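PDB 2FP3: caspase Nc from Drosophila melanogaster, which acts as an initiator cysteine protease of apoptosis, working in the cascade that activates executioner caspases, including in steroid-driven cell death during metamorphosis. Local coordinates for residues N60-M66 with T127-V133; A267-L272 with K306-P311; S88-F93 with F259-A264; E273-K277 with Y298-F303; W254-K258 with A282-K286. The protein carries 2 engineered substitutions. One frame throughout, in Å; residues are numbered along the deposited sequence.

Interaction 1. Residues N60-M66 with T127-V133; sequences NRGVLLM and TECFVMV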
# COMPACT_ATOMS: atom_id res chain seq x y z
N ASN A 60 3.44 -17.85 -2.82
CA ASN A 60 2.45 -16.96 -3.39
C ASN A 60 1.73 -16.17 -2.31
O ASN A 60 0.54 -15.86 -2.44
CB ASN A 60 1.44 -17.80 -4.18
CG ASN A 60 1.98 -18.25 -5.52
OD1 ASN A 60 2.09 -17.46 -6.45
ND2 ASN A 60 2.32 -19.53 -5.63
N ARG A 61 2.44 -15.82 -1.24
CA ARG A 61 1.85 -15.09 -0.13
C ARG A 61 1.30 -13.74 -0.55
O ARG A 61 0.21 -13.35 -0.11
CB ARG A 61 2.88 -14.92 1.00
CG ARG A 61 2.31 -14.34 2.28
CD ARG A 61 1.00 -15.01 2.67
NE ARG A 61 1.15 -16.44 2.94
CZ ARG A 61 1.75 -16.95 4.01
NH1 ARG A 61 2.25 -16.15 4.94
NH2 ARG A 61 1.85 -18.27 4.15
N GLY A 62 2.02 -13.03 -1.40
CA GLY A 62 1.54 -11.74 -1.86
C GLY A 62 2.36 -11.07 -2.94
O GLY A 62 3.52 -11.43 -3.20
N VAL A 63 1.75 -10.09 -3.61
CA VAL A 63 2.42 -9.33 -4.65
C VAL A 63 2.32 -7.85 -4.26
O VAL A 63 1.24 -7.35 -3.94
CB VAL A 63 1.75 -9.50 -6.03
CG1 VAL A 63 2.29 -8.45 -7.00
CG2 VAL A 63 2.03 -10.91 -6.60
N LEU A 64 3.46 -7.17 -4.29
CA LEU A 64 3.50 -5.75 -3.98
C LEU A 64 3.91 -4.96 -5.21
O LEU A 64 4.94 -5.23 -5.83
CB LEU A 64 4.51 -5.45 -2.87
CG LEU A 64 4.92 -3.97 -2.79
CD1 LEU A 64 3.71 -3.14 -2.40
CD2 LEU A 64 6.05 -3.76 -1.79
N LEU A 65 3.09 -3.98 -5.58
CA LEU A 65 3.41 -3.11 -6.70
C LEU A 65 3.80 -1.81 -6.02
O LEU A 65 2.94 -1.14 -5.43
CB LEU A 65 2.19 -2.88 -7.60
CG LEU A 65 2.40 -1.73 -8.61
CD1 LEU A 65 3.56 -2.08 -9.54
CD2 LEU A 65 1.13 -1.49 -9.41
N MET A 66 5.08 -1.47 -6.06
CA MET A 66 5.54 -0.25 -5.42
C MET A 66 5.99 0.77 -6.45
O MET A 66 6.91 0.52 -7.22
CB MET A 66 6.70 -0.53 -4.48
CG MET A 66 6.83 0.51 -3.39
SD MET A 66 8.51 0.87 -2.93
CE MET A 66 9.00 -0.65 -2.18
N THR A 127 -1.45 -15.37 -6.60
CA THR A 127 -1.07 -14.80 -5.33
C THR A 127 -2.25 -14.79 -4.38
O THR A 127 -3.41 -14.78 -4.81
CB THR A 127 -0.52 -13.36 -5.48
OG1 THR A 127 0.10 -12.97 -4.25
CG2 THR A 127 -1.65 -12.36 -5.81
N GLU A 128 -1.95 -14.77 -3.09
CA GLU A 128 -2.99 -14.76 -2.07
C GLU A 128 -3.39 -13.35 -1.68
O GLU A 128 -4.47 -13.15 -1.13
CB GLU A 128 -2.52 -15.50 -0.81
CG GLU A 128 -2.35 -17.01 -0.97
CD GLU A 128 -1.72 -17.66 0.24
OE1 GLU A 128 -0.54 -17.39 0.53
OE2 GLU A 128 -2.41 -18.44 0.91
N CYS A 129 -2.54 -12.37 -1.97
CA CYS A 129 -2.81 -10.99 -1.56
C CYS A 129 -2.13 -9.93 -2.45
O CYS A 129 -1.00 -10.12 -2.91
CB CYS A 129 -2.34 -10.82 -0.10
SG CYS A 129 -2.45 -9.16 0.60
N PHE A 130 -2.83 -8.82 -2.68
CA PHE A 130 -2.26 -7.76 -3.50
C PHE A 130 -2.16 -6.43 -2.76
O PHE A 130 -3.15 -5.93 -2.22
CB PHE A 130 -3.08 -7.55 -4.76
CG PHE A 130 -2.54 -6.48 -5.66
CD1 PHE A 130 -1.54 -6.77 -6.58
CD2 PHE A 130 -2.98 -5.16 -5.53
CE1 PHE A 130 -0.97 -5.76 -7.36
CE2 PHE A 130 -2.41 -4.14 -6.31
CZ PHE A 130 -1.41 -4.44 -7.22
N VAL A 131 -0.97 -5.84 -2.75
CA VAL A 131 -0.76 -4.55 -2.11
C VAL A 131 -0.05 -3.63 -3.08
O VAL A 131 0.99 -3.98 -3.64
CB VAL A 131 0.11 -4.66 -0.84
CG1 VAL A 131 0.38 -3.27 -0.28
CG2 VAL A 131 -0.60 -5.50 0.22
N MET A 132 -0.62 -2.45 -3.31
CA MET A 132 0.03 -1.49 -4.18
C MET A 132 0.31 -0.26 -3.34
O MET A 132 -0.53 0.16 -2.54
CB MET A 132 -0.86 -1.09 -5.37
CG MET A 132 -0.26 0.04 -6.23
SD MET A 132 -1.35 0.79 -7.50
CE MET A 132 -2.49 1.71 -6.48
N VAL A 133 1.51 0.30 -3.47
CA VAL A 133 1.85 1.51 -2.74
C VAL A 133 2.34 2.52 -3.76
O VAL A 133 3.39 2.33 -4.39
CB VAL A 133 2.94 1.29 -1.68
CG1 VAL A 133 3.20 2.59 -0.95
CG2 VAL A 133 2.51 0.22 -0.69
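Val63 to Met66 and Phe130 to Val133 are neighbouring parallel strands in the buried central sheet, their short axes 14° apart. Bonds run both ways between them: Val63 N gives to Cys129 O at 2.8 Å, Val131 N to Val63 O at 2.9 Å, and Leu65 and Val133 carry the pattern on through Val131 O and Leu65 O. On the face bearing Val63, Leu65, Phe130 and Met132, Leu65 and Met132 lie side by side with CD2 3.8 Å from CG, while CZ of Phe130 reaches the CB of Leu65. On the other face Leu64 CD1 touches both CG1 of Val131 and CG2 of Val133, while CD2 packs on Phe93 of helix 82-95.

Ahead of the strands, Glu128 N binds Asn60 O. The Arg61 side chain, bent at chi2 (46°) and chi3, places NE 3.1 Å from Glu128 OE1. OE1 lies in the guanidinium plane, but NE approaches it 30° out of the carboxylate plane, on the syn side. Lys54 takes OE2 of Glu128 in a second salt bridge, and NH2 of Arg61 binds the carbonyl of Phe313. Adjacent parallel strands flanked by helices on both faces are the heart of the caspase alpha/beta fold.

Interaction 2. Residues A267-L272 with K306-P311; sequences AHDTDL and KLYFNP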
# COMPACT_ATOMS: atom_id res chain seq x y z
N ALA A 267 2.88 -7.60 12.67
CA ALA A 267 2.33 -8.41 11.58
C ALA A 267 2.21 -9.90 11.93
O ALA A 267 1.34 -10.60 11.43
CB ALA A 267 3.19 -8.22 10.32
N HIS A 268 3.10 -10.37 12.79
CA HIS A 268 3.11 -11.77 13.22
C HIS A 268 1.90 -12.12 14.08
O HIS A 268 1.56 -13.29 14.24
CB HIS A 268 4.34 -12.03 14.09
CG HIS A 268 4.30 -11.30 15.39
ND1 HIS A 268 3.67 -11.79 16.51
CD2 HIS A 268 4.77 -10.07 15.74
CE1 HIS A 268 3.74 -10.91 17.49
NE2 HIS A 268 4.40 -9.85 17.05
N ASP A 269 1.25 -11.09 14.62
CA ASP A 269 0.14 -11.29 15.55
C ASP A 269 -1.17 -10.55 15.27
O ASP A 269 -2.24 -10.99 15.70
CB ASP A 269 0.62 -10.85 16.94
CG ASP A 269 0.10 -11.73 18.04
OD1 ASP A 269 -0.84 -12.51 17.77
OD2 ASP A 269 0.63 -11.63 19.17
N THR A 270 -1.10 -9.43 14.57
CA THR A 270 -2.31 -8.66 14.38
C THR A 270 -2.74 -8.39 12.94
O THR A 270 -1.91 -8.16 12.07
CB THR A 270 -2.22 -7.34 15.23
OG1 THR A 270 -2.22 -6.18 14.40
CG2 THR A 270 -0.94 -7.34 16.05
N ASP A 271 -4.05 -8.44 12.72
CA ASP A 271 -4.63 -8.23 11.40
C ASP A 271 -4.36 -6.81 10.89
O ASP A 271 -4.11 -5.90 11.67
CB ASP A 271 -6.14 -8.52 11.47
CG ASP A 271 -6.92 -7.52 12.31
OD1 ASP A 271 -7.37 -6.49 11.76
OD2 ASP A 271 -7.07 -7.75 13.53
N LEU A 272 -4.40 -6.65 9.57
CA LEU A 272 -4.12 -5.36 8.92
C LEU A 272 -4.89 -4.15 9.45
O LEU A 272 -4.29 -3.10 9.71
CB LEU A 272 -4.33 -5.45 7.40
CG LEU A 272 -3.97 -4.14 6.67
CD1 LEU A 272 -2.55 -3.75 7.02
CD2 LEU A 272 -4.12 -4.29 5.16
N LYS A 306 -10.68 -10.75 8.18
CA LYS A 306 -9.44 -10.30 8.79
C LYS A 306 -8.28 -10.64 7.85
O LYS A 306 -8.33 -11.64 7.12
CB LYS A 306 -9.21 -10.99 10.13
CG LYS A 306 -10.32 -10.79 11.17
CD LYS A 306 -10.32 -9.39 11.78
CE LYS A 306 -11.50 -9.26 12.74
NZ LYS A 306 -11.58 -7.94 13.42
N LEU A 307 -7.25 -9.80 7.87
CA LEU A 307 -6.09 -10.05 7.05
C LEU A 307 -4.85 -10.21 7.92
O LEU A 307 -4.28 -9.22 8.40
CB LEU A 307 -5.86 -8.92 6.04
CG LEU A 307 -4.57 -9.10 5.22
CD1 LEU A 307 -4.59 -10.47 4.58
CD2 LEU A 307 -4.44 -8.04 4.17
N TYR A 308 -4.44 -11.46 8.15
CA TYR A 308 -3.23 -11.74 8.91
C TYR A 308 -2.20 -12.09 7.86
O TYR A 308 -2.48 -12.83 6.92
CB TYR A 308 -3.42 -12.93 9.86
CG TYR A 308 -4.26 -12.62 11.07
CD1 TYR A 308 -5.62 -12.90 11.09
CD2 TYR A 308 -3.68 -12.00 12.20
CE1 TYR A 308 -6.41 -12.58 12.21
CE2 TYR A 308 -4.46 -11.68 13.32
CZ TYR A 308 -5.82 -11.97 13.32
OH TYR A 308 -6.59 -11.67 14.42
N PHE A 309 -1.00 -11.53 7.98
CA PHE A 309 0.04 -11.78 7.01
C PHE A 309 0.83 -13.07 7.29
O PHE A 309 1.51 -13.60 6.39
CB PHE A 309 0.98 -10.56 6.94
CG PHE A 309 0.38 -9.36 6.24
CD1 PHE A 309 0.28 -9.33 4.85
CD2 PHE A 309 -0.10 -8.28 6.97
CE1 PHE A 309 -0.30 -8.23 4.20
CE2 PHE A 309 -0.69 -7.19 6.34
CZ PHE A 309 -0.79 -7.16 4.94
N ASN A 310 0.73 -13.56 8.52
CA ASN A 310 1.44 -14.78 8.94
C ASN A 310 2.87 -14.77 8.39
O ASN A 310 3.32 -15.73 7.76
CB ASN A 310 0.70 -16.02 8.45
CG ASN A 310 -0.69 -16.14 9.04
OD1 ASN A 310 -0.87 -16.00 10.24
ND2 ASN A 310 -1.68 -16.41 8.19
N PRO A 311 3.61 -13.68 8.62
CA PRO A 311 4.97 -13.68 8.07
C PRO A 311 5.85 -14.81 8.59
O PRO A 311 5.84 -15.13 9.78
CB PRO A 311 5.49 -12.31 8.47
CG PRO A 311 4.88 -12.11 9.80
CD PRO A 311 3.45 -12.62 9.62
O HOH W 1 -0.60 -9.62 10.11
O HOH W 2 -7.60 -7.11 8.89
O HOH W 3 -5.32 -8.59 15.39
O HOH W 4 -9.27 -7.84 14.70
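Leu272 N and Leu307 O, 2.8 Å apart, make the direct backbone hydrogen bond between 267-272 and 306-311, and the CA of Asp271 lies against the same carbonyl.

Water does much of the remaining polar work. One molecule donates to the carbonyls of Ala267 and Thr270 and accepts from Phe309 N at 2.9 Å. A second bridges OD1 of Asp271 to Leu307 N, also 2.9 Å away. Another links OD2 of Asp271 to NZ of Lys306, which stands 4.5 Å from that oxygen, too far for a salt bridge.

The Asp271 side chain is the N-cap of helix 272-284: with chi1 at 68°, the carboxylate turns back so that OD1 accepts from Asp274 N. The contact joins the loop between helices 251-266 and 272-284 to the loop that follows strand 297-301, near the C-terminus.

Ring and apolar packing fill the rest. CB of Asp271 lies over one face of Tyr308, 4.0 Å from the centroid in a CH-pi contact, whereas Asp269 O comes at the edge of that ring. Leu272 and Leu307 run alongside each other, CD2 to CD2 at 3.9 Å, and CD1 of Leu272 meets the edge of Phe309. Pro311 CD rests on Ala267 O, 3.4 Å away.

Interaction 3. Residues S88-F93 with F259-A264; sequences SLIHLF and FCQVMA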
# COMPACT_ATOMS: atom_id res chain seq x y z
N SER A 88 12.44 0.76 3.01
CA SER A 88 11.62 0.25 4.10
C SER A 88 10.54 -0.70 3.58
O SER A 88 10.37 -1.81 4.09
CB SER A 88 10.97 1.41 4.86
OG SER A 88 11.94 2.25 5.46
N LEU A 89 9.79 -0.26 2.57
CA LEU A 89 8.73 -1.10 2.03
C LEU A 89 9.29 -2.40 1.47
O LEU A 89 8.77 -3.48 1.77
CB LEU A 89 7.94 -0.34 0.96
CG LEU A 89 7.05 0.78 1.51
CD1 LEU A 89 6.58 1.68 0.38
CD2 LEU A 89 5.87 0.18 2.26
N ILE A 90 10.33 -2.30 0.65
CA ILE A 90 10.92 -3.50 0.07
C ILE A 90 11.37 -4.45 1.18
O ILE A 90 11.00 -5.62 1.19
CB ILE A 90 12.10 -3.16 -0.86
CG1 ILE A 90 11.56 -2.53 -2.15
CG2 ILE A 90 12.88 -4.43 -1.23
CD1 ILE A 90 12.61 -1.81 -2.99
N HIS A 91 12.15 -3.94 2.11
CA HIS A 91 12.61 -4.78 3.21
C HIS A 91 11.44 -5.48 3.90
O HIS A 91 11.43 -6.70 4.05
CB HIS A 91 13.37 -3.94 4.24
CG HIS A 91 13.58 -4.65 5.54
ND1 HIS A 91 14.39 -5.76 5.66
CD2 HIS A 91 13.02 -4.45 6.76
CE1 HIS A 91 14.32 -6.22 6.89
NE2 HIS A 91 13.50 -5.45 7.58
N LEU A 92 10.45 -4.70 4.33
CA LEU A 92 9.28 -5.24 5.01
C LEU A 92 8.54 -6.33 4.23
O LEU A 92 8.16 -7.37 4.80
CB LEU A 92 8.28 -4.13 5.32
CG LEU A 92 6.89 -4.60 5.79
CD1 LEU A 92 7.02 -5.30 7.12
CD2 LEU A 92 5.95 -3.40 5.90
N PHE A 93 8.33 -6.11 2.94
CA PHE A 93 7.61 -7.10 2.16
C PHE A 93 8.44 -8.31 1.77
O PHE A 93 7.88 -9.36 1.45
CB PHE A 93 6.92 -6.44 0.96
CG PHE A 93 5.70 -5.65 1.36
CD1 PHE A 93 5.79 -4.29 1.66
CD2 PHE A 93 4.48 -6.29 1.58
CE1 PHE A 93 4.71 -3.60 2.19
CE2 PHE A 93 3.39 -5.60 2.10
CZ PHE A 93 3.51 -4.25 2.41
N PHE A 259 4.28 2.85 9.55
CA PHE A 259 3.57 1.67 9.08
C PHE A 259 4.50 0.46 9.08
O PHE A 259 4.16 -0.60 9.61
CB PHE A 259 3.05 1.90 7.66
CG PHE A 259 2.43 0.68 7.05
CD1 PHE A 259 1.32 0.08 7.65
CD2 PHE A 259 2.95 0.12 5.90
CE1 PHE A 259 0.75 -1.07 7.10
CE2 PHE A 259 2.38 -1.03 5.34
CZ PHE A 259 1.28 -1.62 5.95
N CYS A 260 5.68 0.62 8.48
CA CYS A 260 6.64 -0.47 8.42
C CYS A 260 7.09 -0.86 9.82
O CYS A 260 7.31 -2.04 10.09
CB CYS A 260 7.84 -0.07 7.58
SG CYS A 260 7.46 0.17 5.83
N GLN A 261 7.23 0.13 10.70
CA GLN A 261 7.64 -0.18 12.07
C GLN A 261 6.58 -1.04 12.73
O GLN A 261 6.90 -2.10 13.28
CB GLN A 261 7.86 1.10 12.89
CG GLN A 261 8.85 2.08 12.27
CD GLN A 261 9.19 3.25 13.18
OE1 GLN A 261 8.30 3.87 13.78
NE2 GLN A 261 10.48 3.58 13.27
N VAL A 262 5.33 -0.59 12.67
CA VAL A 262 4.20 -1.30 13.27
C VAL A 262 4.02 -2.68 12.63
O VAL A 262 3.68 -3.65 13.30
CB VAL A 262 2.88 -0.50 13.11
CG1 VAL A 262 1.70 -1.31 13.66
CG2 VAL A 262 3.00 0.85 13.82
N MET A 263 4.22 -2.75 11.32
CA MET A 263 4.10 -4.02 10.62
C MET A 263 5.19 -4.95 11.15
O MET A 263 4.92 -6.09 11.50
CB MET A 263 4.28 -3.80 9.11
CG MET A 263 3.05 -3.28 8.39
SD MET A 263 1.76 -4.54 8.27
CE MET A 263 2.33 -5.44 6.82
N ALA A 264 6.42 -4.45 11.23
CA ALA A 264 7.55 -5.23 11.71
C ALA A 264 7.33 -5.83 13.09
O ALA A 264 7.71 -6.98 13.34
CB ALA A 264 8.81 -4.38 11.72
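Segments 88-93 and 259-264 run nearly parallel, their helix axes 10.1 Å apart and crossing at 15°, and Leu92 and Cys260 bring the backbones closest, CA to CA 6.4 Å. No hydrogen bond passes between them; the contact is made by apolar side chains.

Leu92 is the centre of it, a knob set in the hole formed by Phe259, Cys260, Met263 and Ala264. Its CG stands opposite the backbone N (chi1 168°), which carries both methyls across the gap. CD2 presses on CB of Met263 at 3.6 Å and also touches the Cys260 sulfur, while CD1 reaches Met263 CB from the other branch and comes 4.2 Å from Ala264 N. The Leu92 and Met263 side chains meet at about a right angle.

This one knob-into-hole contact joins two helices on the same side of the central sheet of the caspase fold, with Leu89 and Phe93 also reaching down to Met66, Val133 and Leu64 on its strands.

From the second helix, SG of Cys260 answers Leu92. It nestles between CB of Ser88 at 3.8 Å, CD2 of Leu89 at 3.9 Å and the Leu92 methyl. The hydroxyl of Ser88 is engaged separately, with the carbonyl of Lys84 one turn back. Deeper down, Phe93 CZ approaches the edge of the Phe259 ring at 4.5 Å, and Met263 CG covers a face of that same ring.

Interaction 4. Residues E273-K277 with Y298-F303; sequences EDILK and YDNLGF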
# COMPACT_ATOMS: atom_id res chain seq x y z
N GLU A 273 -6.20 -4.27 9.59
CA GLU A 273 -6.98 -3.14 10.07
C GLU A 273 -6.56 -2.65 11.45
O GLU A 273 -6.63 -1.45 11.73
CB GLU A 273 -8.47 -3.44 10.03
CG GLU A 273 -9.01 -3.37 8.62
CD GLU A 273 -10.52 -3.36 8.56
OE1 GLU A 273 -11.13 -2.33 8.91
OE2 GLU A 273 -11.10 -4.39 8.16
N ASP A 274 -6.11 -3.57 12.31
CA ASP A 274 -5.64 -3.18 13.64
C ASP A 274 -4.33 -2.42 13.46
O ASP A 274 -4.09 -1.39 14.10
CB ASP A 274 -5.41 -4.41 14.51
CG ASP A 274 -6.60 -4.77 15.36
OD1 ASP A 274 -7.74 -4.39 15.00
OD2 ASP A 274 -6.41 -5.44 16.39
N ILE A 275 -3.49 -2.93 12.58
CA ILE A 275 -2.21 -2.32 12.30
C ILE A 275 -2.38 -0.91 11.74
O ILE A 275 -1.64 -0.00 12.11
CB ILE A 275 -1.40 -3.21 11.33
CG1 ILE A 275 -0.85 -4.41 12.12
CG2 ILE A 275 -0.28 -2.41 10.68
CD1 ILE A 275 -0.18 -5.48 11.26
N LEU A 276 -3.36 -0.72 10.85
CA LEU A 276 -3.62 0.59 10.26
C LEU A 276 -4.10 1.57 11.32
O LEU A 276 -3.73 2.73 11.30
CB LEU A 276 -4.67 0.50 9.13
CG LEU A 276 -4.24 -0.20 7.84
CD1 LEU A 276 -5.40 -0.28 6.87
CD2 LEU A 276 -3.08 0.54 7.20
N LYS A 277 -4.93 1.11 12.26
CA LYS A 277 -5.38 1.99 13.33
C LYS A 277 -4.17 2.35 14.19
O LYS A 277 -4.01 3.50 14.59
CB LYS A 277 -6.44 1.33 14.20
CG LYS A 277 -7.81 1.17 13.55
CD LYS A 277 -8.71 0.36 14.48
CE LYS A 277 -9.86 -0.29 13.77
NZ LYS A 277 -9.45 -1.28 12.76
N TYR A 298 -8.38 5.20 6.29
CA TYR A 298 -8.56 4.22 5.22
C TYR A 298 -10.03 3.91 5.00
O TYR A 298 -10.84 4.07 5.91
CB TYR A 298 -7.82 2.91 5.54
CG TYR A 298 -8.36 2.15 6.74
CD1 TYR A 298 -7.89 2.40 8.03
CD2 TYR A 298 -9.31 1.14 6.57
CE1 TYR A 298 -8.35 1.66 9.12
CE2 TYR A 298 -9.78 0.40 7.65
CZ TYR A 298 -9.29 0.66 8.92
OH TYR A 298 -9.74 -0.10 9.99
N ASP A 299 -10.37 3.47 3.79
CA ASP A 299 -11.75 3.11 3.48
C ASP A 299 -11.88 1.60 3.35
O ASP A 299 -11.08 0.95 2.65
CB ASP A 299 -12.22 3.72 2.16
CG ASP A 299 -11.94 5.19 2.06
OD1 ASP A 299 -12.05 5.91 3.09
OD2 ASP A 299 -11.63 5.63 0.94
N ASN A 300 -12.88 1.05 4.01
CA ASN A 300 -13.14 -0.38 3.95
C ASN A 300 -14.22 -0.59 2.90
O ASN A 300 -15.39 -0.26 3.13
CB ASN A 300 -13.62 -0.89 5.32
CG ASN A 300 -13.66 -2.39 5.38
OD1 ASN A 300 -14.12 -3.04 4.45
ND2 ASN A 300 -13.18 -2.96 6.49
N LEU A 301 -13.84 -1.12 1.74
CA LEU A 301 -14.79 -1.36 0.66
C LEU A 301 -15.10 -2.85 0.62
O LEU A 301 -14.50 -3.61 -0.14
CB LEU A 301 -14.22 -0.91 -0.68
CG LEU A 301 -13.61 0.49 -0.75
CD1 LEU A 301 -13.13 0.78 -2.17
CD2 LEU A 301 -14.66 1.52 -0.34
N GLY A 302 -16.05 -3.28 1.44
CA GLY A 302 -16.38 -4.68 1.48
C GLY A 302 -15.19 -5.55 1.88
O GLY A 302 -15.15 -6.71 1.52
N PHE A 303 -14.21 -4.99 2.58
CA PHE A 303 -13.05 -5.76 3.04
C PHE A 303 -13.58 -6.38 4.35
O PHE A 303 -13.28 -5.91 5.44
CB PHE A 303 -11.87 -4.82 3.32
CG PHE A 303 -10.56 -5.51 3.62
CD1 PHE A 303 -10.20 -5.82 4.94
CD2 PHE A 303 -9.65 -5.79 2.60
CE1 PHE A 303 -8.95 -6.38 5.23
CE2 PHE A 303 -8.39 -6.35 2.88
CZ PHE A 303 -8.04 -6.65 4.19
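Glu273 reaches from helix 272-284 to Tyr298 and Asn300 on strand 297-301, the edge strand of the caspase sheet in this chain, which the helix covers. From the start its side chain runs beside the tyrosine: CB and CG each lie 3.6 Å from Tyr298 OH. The chain stays extended beyond CG and delivers the carboxylate almost perpendicular to the ring, the planes 86° apart. There OE1 accepts the phenol proton of Tyr298 OH at 2.8 Å through its anti lone pair, and takes a weak bond from Asn300 ND2. The Phe303 backbone holds both polar atoms of that amide, for OD1 accepts from Phe303 N at 2.7 Å, an Asx motif, while ND2 gives to Phe303 O.

The phenol oxygen is gripped twice, since Lys277 NZ donates to it at 3.0 Å. Leu276 meanwhile lays CD1 over one face of the same ring, 4.0 Å from its centroid, in a CH-pi contact. At the far tip of Glu273, OE2 comes to the edge of Phe303, 3.6 Å from CD1.

Interaction 5. Residues W254-K258 with A282-K286; sequences WYIQK and AVGNK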
# COMPACT_ATOMS: atom_id res chain seq x y z
N TRP A 254 6.40 9.74 6.88
CA TRP A 254 6.31 9.43 8.30
C TRP A 254 5.25 8.34 8.48
O TRP A 254 5.39 7.44 9.31
CB TRP A 254 5.92 10.68 9.08
CG TRP A 254 6.19 10.56 10.54
CD1 TRP A 254 5.29 10.67 11.55
CD2 TRP A 254 7.46 10.30 11.16
NE1 TRP A 254 5.91 10.49 12.77
CE2 TRP A 254 7.24 10.26 12.56
CE3 TRP A 254 8.76 10.10 10.67
CZ2 TRP A 254 8.28 10.03 13.47
CZ3 TRP A 254 9.79 9.86 11.58
CH2 TRP A 254 9.54 9.83 12.97
N TYR A 255 4.18 8.44 7.69
CA TYR A 255 3.10 7.45 7.71
C TYR A 255 3.70 6.10 7.31
O TYR A 255 3.53 5.10 8.01
CB TYR A 255 2.03 7.84 6.70
CG TYR A 255 0.98 6.78 6.50
CD1 TYR A 255 -0.12 6.69 7.35
CD2 TYR A 255 1.08 5.86 5.46
CE1 TYR A 255 -1.09 5.72 7.17
CE2 TYR A 255 0.11 4.87 5.27
CZ TYR A 255 -0.98 4.81 6.13
OH TYR A 255 -1.97 3.88 5.93
N ILE A 256 4.41 6.10 6.19
CA ILE A 256 5.06 4.89 5.68
C ILE A 256 6.04 4.28 6.67
O ILE A 256 6.03 3.07 6.90
CB ILE A 256 5.80 5.17 4.37
CG1 ILE A 256 4.80 5.34 3.24
CG2 ILE A 256 6.74 4.02 4.05
CD1 ILE A 256 5.45 5.74 1.94
N GLN A 257 6.89 5.11 7.25
CA GLN A 257 7.87 4.61 8.20
C GLN A 257 7.20 3.98 9.41
O GLN A 257 7.55 2.86 9.82
CB GLN A 257 8.82 5.73 8.65
CG GLN A 257 9.67 6.28 7.52
CD GLN A 257 10.48 5.20 6.81
OE1 GLN A 257 10.48 5.11 5.58
NE2 GLN A 257 11.18 4.38 7.59
N LYS A 258 6.23 4.68 9.97
CA LYS A 258 5.51 4.20 11.14
C LYS A 258 4.78 2.91 10.78
O LYS A 258 4.68 1.98 11.60
CB LYS A 258 4.51 5.25 11.61
CG LYS A 258 4.13 5.10 13.07
CD LYS A 258 5.35 5.23 13.97
CE LYS A 258 5.02 4.88 15.42
NZ LYS A 258 6.19 5.01 16.34
N ALA A 282 -0.30 6.19 15.94
CA ALA A 282 1.12 6.47 16.10
C ALA A 282 1.54 7.73 15.37
O ALA A 282 2.02 8.68 15.98
CB ALA A 282 1.93 5.29 15.61
N VAL A 283 1.35 7.73 14.06
CA VAL A 283 1.72 8.87 13.23
C VAL A 283 1.02 10.14 13.72
O VAL A 283 1.51 11.25 13.53
CB VAL A 283 1.36 8.62 11.74
CG1 VAL A 283 -0.15 8.49 11.59
CG2 VAL A 283 1.90 9.73 10.86
N GLY A 284 -0.13 9.96 14.37
CA GLY A 284 -0.88 11.10 14.87
C GLY A 284 -0.30 11.71 16.12
O GLY A 284 -0.09 12.92 16.20
N ASN A 285 -0.02 10.87 17.12
CA ASN A 285 0.54 11.34 18.37
C ASN A 285 1.98 11.80 18.16
O ASN A 285 2.92 11.03 18.33
CB ASN A 285 0.51 10.22 19.42
CG ASN A 285 0.98 10.68 20.79
OD1 ASN A 285 1.13 9.87 21.71
ND2 ASN A 285 1.21 11.98 20.93
N LYS A 286 2.14 13.06 17.77
CA LYS A 286 3.47 13.61 17.54
C LYS A 286 3.48 15.12 17.36
O LYS A 286 2.80 15.85 18.09
CB LYS A 286 4.11 12.94 16.32
CG LYS A 286 3.39 13.23 15.01
CD LYS A 286 4.17 12.67 13.83
CE LYS A 286 5.59 13.23 13.78
NZ LYS A 286 5.62 14.71 13.61
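Trp254 and Val283 meet where the start of helix 251-266 passes the end of helix 272-284, and CD1 of the indole lies 3.6 Å from CG2 of the valine. Both first torsions serve this. The tryptophan has CG opposite its own backbone N (chi1 -163°), swinging the ring out toward the neighbouring helix. Val283 holds CG1 in the crowded position between N and the carbonyl carbon, at 64°, which turns the other branch, CG2, inward. That methyl also touches the CA of Tyr255, 4.1 Å away, and marks the closest backbone approach, Tyr255 to Val283 with CA atoms 5.9 Å apart.

Lys286, just past the helix end, folds back toward the indole. Its chain bends at chi3 and again at chi4, and Lys286 NZ comes to rest 4.7 Å from the centroid of the five-membered ring of Trp254, 29° off the ring normal: an off-centre cation-pi contact. Since this lysine is poorly ordered and its methylenes are modelled very near NE1, the detail is doubtful. His246 packs against the same indole.

One turn on, Lys258 bends at chi2, with CG 4.0 Å from Val283 N. The ends of two antiparallel helices close up here as a helical hairpin of the caspase fold, with the side chain of Tyr255 about 10 Å from that of the engineered Ala184 at the active-site position.

The five contacts all lie in one caspase domain. Interaction 1 is in the sheet; interaction 3, centred 14 Å away, rests on it through Leu89 and Phe93. Helix 251-266 serves interactions 3 and 5, while helix 272-284 serves 4 and 5; Ile275 of that helix packs on Val262 and Met263 of the other. Interaction 4 reaches the far edge of the sheet, its centre about 16 Å from that of interaction 1, and in sequence is nested within interaction 2, which touches interaction 1 where Arg61 NH1 probably binds Asn310 O. The segments of interactions 1 and 3 alternate along the chain; interaction 1 pairs two strands, and interaction 3 ties helix 82-95 to helix 251-266 near the C-terminus.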